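Local coordinates for protein toll (Drosophila melanogaster, PDB 4LXR) that acts as the receptor for processed Spätzle, switching on Toll signalling in embryonic dorsal-ventral patterning and in antifungal innate immunity, at residues W726-T731 against T761-L766; L736-T739 against R745-D748. All coordinates share one frame; numbering follows the deposited sequence.

Contact 1 of 2, residues W726-T731 against T761-L766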
loop_
_atom_site.group_PDB
_atom_site.type_symbol
_atom_site.label_atom_id
_atom_site.label_comp_id
_atom_site.label_asym_id
_atom_site.label_seq_id
_atom_site.Cartn_x
_atom_site.Cartn_y
_atom_site.Cartn_z
ATOM N N TRP A 726 56.927 -32.127 -37.299
ATOM C CA TRP A 726 56.663 -33.391 -37.978
ATOM C C TRP A 726 57.787 -33.787 -38.952
ATOM O O TRP A 726 58.269 -32.965 -39.731
ATOM C CB TRP A 726 55.304 -33.353 -38.686
ATOM C CG TRP A 726 54.167 -33.097 -37.738
ATOM C CD1 TRP A 726 53.388 -31.982 -37.676
ATOM C CD2 TRP A 726 53.701 -33.972 -36.701
ATOM N NE1 TRP A 726 52.455 -32.111 -36.672
ATOM C CE2 TRP A 726 52.628 -33.323 -36.058
ATOM C CE3 TRP A 726 54.085 -35.244 -36.258
ATOM C CZ2 TRP A 726 51.930 -33.902 -34.995
ATOM C CZ3 TRP A 726 53.399 -35.814 -35.197
ATOM C CH2 TRP A 726 52.328 -35.140 -34.578
ATOM N N MET A 727 58.199 -35.049 -38.870
ATOM C CA MET A 727 59.208 -35.613 -39.765
ATOM C C MET A 727 58.500 -36.263 -40.942
ATOM O O MET A 727 57.975 -37.369 -40.832
ATOM C CB MET A 727 60.074 -36.639 -39.016
ATOM C CG MET A 727 61.067 -37.402 -39.881
ATOM S SD MET A 727 62.378 -36.357 -40.552
ATOM C CE MET A 727 62.817 -35.375 -39.113
ATOM N N CYS A 728 58.465 -35.551 -42.060
ATOM C CA CYS A 728 57.735 -36.007 -43.243
ATOM C C CYS A 728 58.629 -36.749 -44.236
ATOM O O CYS A 728 59.023 -36.217 -45.266
ATOM C CB CYS A 728 56.980 -34.839 -43.901
ATOM S SG CYS A 728 55.743 -34.076 -42.751
ATOM N N ASP A 729 58.956 -37.987 -43.889
ATOM C CA ASP A 729 59.585 -38.908 -44.816
ATOM C C ASP A 729 58.720 -40.155 -44.898
ATOM O O ASP A 729 57.535 -40.116 -44.596
ATOM C CB ASP A 729 61.001 -39.266 -44.367
ATOM C CG ASP A 729 61.059 -39.710 -42.916
ATOM O OD1 ASP A 729 59.994 -39.808 -42.272
ATOM O OD2 ASP A 729 62.173 -39.964 -42.425
ATOM N N CYS A 730 59.321 -41.273 -45.274
ATOM C CA CYS A 730 58.541 -42.447 -45.629
ATOM C C CYS A 730 57.775 -43.050 -44.459
ATOM O O CYS A 730 56.758 -43.723 -44.657
ATOM C CB CYS A 730 59.423 -43.499 -46.298
ATOM S SG CYS A 730 58.546 -44.327 -47.614
ATOM N N THR A 731 58.248 -42.793 -43.243
ATOM C CA THR A 731 57.593 -43.331 -42.060
ATOM C C THR A 731 56.373 -42.493 -41.686
ATOM O O THR A 731 55.564 -42.897 -40.850
ATOM C CB THR A 731 58.560 -43.427 -40.857
ATOM O OG1 THR A 731 57.922 -44.131 -39.785
ATOM C CG2 THR A 731 58.965 -42.042 -40.375
ATOM N N THR A 761 57.284 -26.798 -44.763
ATOM C CA THR A 761 56.240 -26.822 -45.778
ATOM C C THR A 761 54.932 -27.323 -45.176
ATOM O O THR A 761 54.956 -28.263 -44.387
ATOM C CB THR A 761 56.632 -27.794 -46.895
ATOM O OG1 THR A 761 57.937 -27.457 -47.381
ATOM C CG2 THR A 761 55.626 -27.742 -48.040
ATOM N N ARG A 762 53.800 -26.718 -45.540
ATOM C CA ARG A 762 52.506 -27.204 -45.047
ATOM C C ARG A 762 52.301 -28.674 -45.409
ATOM O O ARG A 762 52.533 -29.088 -46.552
ATOM C CB ARG A 762 51.339 -26.403 -45.611
ATOM C CG ARG A 762 51.135 -25.019 -45.050
ATOM C CD ARG A 762 49.786 -24.486 -45.526
ATOM N NE ARG A 762 49.752 -23.028 -45.555
ATOM C CZ ARG A 762 49.520 -22.260 -44.494
ATOM N NH1 ARG A 762 49.302 -22.811 -43.308
ATOM N NH2 ARG A 762 49.508 -20.937 -44.621
ATOM N N MET A 763 51.866 -29.460 -44.437
ATOM C CA MET A 763 51.633 -30.872 -44.673
ATOM C C MET A 763 50.560 -31.109 -45.739
ATOM O O MET A 763 50.680 -32.052 -46.544
ATOM C CB MET A 763 51.280 -31.599 -43.370
ATOM C CG MET A 763 51.132 -33.092 -43.582
ATOM S SD MET A 763 50.892 -34.055 -42.096
ATOM C CE MET A 763 52.458 -33.811 -41.257
ATOM N N VAL A 764 49.542 -30.246 -45.778
ATOM C CA VAL A 764 48.505 -30.339 -46.816
ATOM C C VAL A 764 49.037 -30.147 -48.231
ATOM O O VAL A 764 48.339 -30.454 -49.189
ATOM C CB VAL A 764 47.318 -29.337 -46.633
ATOM C CG1 VAL A 764 46.507 -29.669 -45.387
ATOM C CG2 VAL A 764 47.822 -27.901 -46.598
ATOM N N GLU A 765 50.252 -29.625 -48.366
ATOM C CA GLU A 765 50.865 -29.502 -49.683
ATOM C C GLU A 765 51.674 -30.743 -50.095
ATOM O O GLU A 765 52.155 -30.822 -51.226
ATOM C CB GLU A 765 51.709 -28.230 -49.781
ATOM C CG GLU A 765 50.846 -26.976 -49.846
ATOM C CD GLU A 765 51.662 -25.720 -49.999
ATOM O OE1 GLU A 765 52.735 -25.778 -50.636
ATOM O OE2 GLU A 765 51.238 -24.676 -49.463
ATOM N N LEU A 766 51.807 -31.712 -49.189
ATOM C CA LEU A 766 52.557 -32.937 -49.492
ATOM C C LEU A 766 51.660 -34.074 -49.954
ATOM O O LEU A 766 50.600 -34.340 -49.358
ATOM C CB LEU A 766 53.383 -33.424 -48.287
ATOM C CG LEU A 766 54.728 -32.754 -47.999
ATOM C CD1 LEU A 766 55.566 -32.698 -49.254
ATOM C CD2 LEU A 766 54.547 -31.355 -47.422
#
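The indole of Trp726 meets the methyl end of Met763 obliquely, at the pyrrole part of the ring, with Met763 CE 4.0 Å from Trp726 CG and 4.1 Å from Trp726 CD1. Leu735 of helix 733-740 also packs against the Trp726 side chain, and the ring's one polar atom, NE1, is bound to the carbonyl of Leu721, which ties down the rotation of the buried ring. The two segments belong to the second LRRCT module of the Toll ectodomain, the cysteine-rich cap that closes a stack of leucine-rich repeats. Cys728 and Cys730 both serve as its cross-links, to Cys754 and Cys772 respectively. Methionine suits the other side of the contact: a long, flexible, apolar chain can cross the 8.1 Å between the CA atoms of Cys728 and Met763. Its CG stands anti to the backbone N (chi1 -176°) and the chain stays extended through chi2, then bends at SD (chi3 -65°) to set the methyl group against both the tryptophan and the disulfide sulfur. Met763 also rests on Cys754 of strand 753-754, the other half of that disulfide, so its side chain packs on the strand as well. The contact is thus made by one methyl group, with Met763 CE lying 3.9 Å from Trp726 CB and 3.6 Å from Cys728 SG.

Contact 2 of 2, residues L736-T739 against R745-D748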
loop_
_atom_site.group_PDB
_atom_site.type_symbol
_atom_site.label_atom_id
_atom_site.label_comp_id
_atom_site.label_asym_id
_atom_site.label_seq_id
_atom_site.Cartn_x
_atom_site.Cartn_y
_atom_site.Cartn_z
ATOM N N LEU A 736 50.269 -39.046 -42.846
ATOM C CA LEU A 736 49.807 -38.229 -43.966
ATOM C C LEU A 736 48.431 -38.699 -44.425
ATOM O O LEU A 736 47.521 -37.887 -44.571
ATOM C CB LEU A 736 50.817 -38.211 -45.131
ATOM C CG LEU A 736 50.501 -37.200 -46.243
ATOM C CD1 LEU A 736 50.528 -35.783 -45.692
ATOM C CD2 LEU A 736 51.432 -37.315 -47.495
ATOM N N LEU A 737 48.270 -40.009 -44.621
ATOM C CA LEU A 737 46.969 -40.561 -45.035
ATOM C C LEU A 737 45.849 -40.327 -43.994
ATOM O O LEU A 737 44.714 -40.034 -44.363
ATOM C CB LEU A 737 47.078 -42.050 -45.395
ATOM C CG LEU A 737 47.835 -42.431 -46.677
ATOM C CD1 LEU A 737 47.982 -43.958 -46.774
ATOM C CD2 LEU A 737 47.178 -41.855 -47.938
ATOM N N PHE A 738 46.182 -40.463 -42.711
ATOM C CA PHE A 738 45.251 -40.159 -41.630
ATOM C C PHE A 738 44.701 -38.738 -41.758
ATOM O O PHE A 738 43.486 -38.547 -41.777
ATOM C CB PHE A 738 45.915 -40.363 -40.254
ATOM C CG PHE A 738 45.063 -39.925 -39.082
ATOM C CD1 PHE A 738 44.027 -40.725 -38.613
ATOM C CD2 PHE A 738 45.316 -38.721 -38.431
ATOM C CE1 PHE A 738 43.242 -40.323 -37.521
ATOM C CE2 PHE A 738 44.536 -38.311 -37.337
ATOM C CZ PHE A 738 43.498 -39.115 -36.885
ATOM N N THR A 739 45.593 -37.755 -41.874
ATOM C CA THR A 739 45.171 -36.360 -41.942
ATOM C C THR A 739 44.278 -36.088 -43.153
ATOM O O THR A 739 43.301 -35.344 -43.051
ATOM C CB THR A 739 46.358 -35.375 -41.961
ATOM O OG1 THR A 739 47.088 -35.532 -43.192
ATOM C CG2 THR A 739 47.276 -35.603 -40.753
ATOM N N ARG A 745 38.033 -34.629 -37.620
ATOM C CA ARG A 745 38.672 -34.776 -36.319
ATOM C C ARG A 745 39.870 -33.855 -36.076
ATOM O O ARG A 745 40.369 -33.790 -34.953
ATOM C CB ARG A 745 39.163 -36.211 -36.117
ATOM C CG ARG A 745 38.142 -37.279 -36.350
ATOM C CD ARG A 745 38.811 -38.635 -36.313
ATOM N NE ARG A 745 37.897 -39.695 -36.715
ATOM C CZ ARG A 745 36.911 -40.148 -35.953
ATOM N NH1 ARG A 745 36.716 -39.628 -34.754
ATOM N NH2 ARG A 745 36.117 -41.114 -36.390
ATOM N N ILE A 746 40.378 -33.197 -37.113
ATOM C CA ILE A 746 41.613 -32.430 -36.955
ATOM C C ILE A 746 41.391 -30.975 -37.329
ATOM O O ILE A 746 41.561 -30.586 -38.492
ATOM C CB ILE A 746 42.776 -32.986 -37.822
ATOM C CG1 ILE A 746 42.901 -34.500 -37.701
ATOM C CG2 ILE A 746 44.106 -32.357 -37.414
ATOM C CD1 ILE A 746 43.879 -35.077 -38.721
ATOM N N GLY A 747 41.015 -30.176 -36.340
ATOM C CA GLY A 747 40.635 -28.793 -36.562
ATOM C C GLY A 747 41.748 -27.963 -37.160
ATOM O O GLY A 747 41.491 -27.098 -37.995
ATOM N N ASP A 748 42.986 -28.241 -36.757
ATOM C CA ASP A 748 44.138 -27.466 -37.227
ATOM C C ASP A 748 44.952 -28.212 -38.286
ATOM O O ASP A 748 46.169 -28.080 -38.361
ATOM C CB ASP A 748 45.033 -27.045 -36.049
ATOM C CG ASP A 748 45.592 -28.238 -35.274
ATOM O OD1 ASP A 748 45.248 -29.394 -35.612
ATOM O OD2 ASP A 748 46.367 -28.015 -34.316
#
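Ile746 reaches helix 733-740 with the end of its longer branch, and its CD1 methyl is shared by two helix residues. It lies 3.6 Å from Phe738 CE2 and 3.9 Å from Phe738 CD2, approaching the ring obliquely at these two atoms. The same methyl comes within 3.7 Å of Thr739 CA and 4.0 Å of Thr739 CG2, touching the backbone as well as the side chain. An extended isoleucine fits this task: chi2 of 170° stretches the chain so that CD1 is carried out toward the helix. Thr739 can offer a methyl to this apolar core because its hydroxyl is engaged within the helix, where OG1 donates to the carbonyl oxygen of Leu736 at 2.8 Å, one turn back. That bond fixes the rotation of the threonine and satisfies its buried oxygen. Further out, the loop carrying Ile746 is pinned by the residue before it and by Asp748, two residues after it. Arg745 bonds through NH1 to the carbonyl of Arg717, while the carboxylate of Asp748 takes the backbone N of Leu721 on OD1 and the hydroxyl of Ser722 on OD2. The contact therefore joins the LRRCT helix to the loop that follows it: Phe738 also packs on Leu707 and Leu710 of helix 704-710, and a backbone hydrogen bond between Arg745 and Val719 fastens the loop to strand 718-720.

Contact 2 is nested in the chain segment that contact 1 closes, and both lie within the second LRRCT module, their centres about 12 Å apart. Helix 733-740 joins them into one apolar core: Met763 CG of contact 1 packs 3.5 Å from Leu736 CD1 of contact 2, and Met763 SD lies 4.2 Å from Thr739 CG2. Contact 1 includes one half of the Cys728-Cys754 disulfide, whereas contact 2 fastens the C-terminal part of helix 733-740 to its following loop. Neither is touched by another protein chain of the assembly, so Spätzle makes no direct contact with these segments, and the residues that touch are mostly buried inside the membrane-proximal cap.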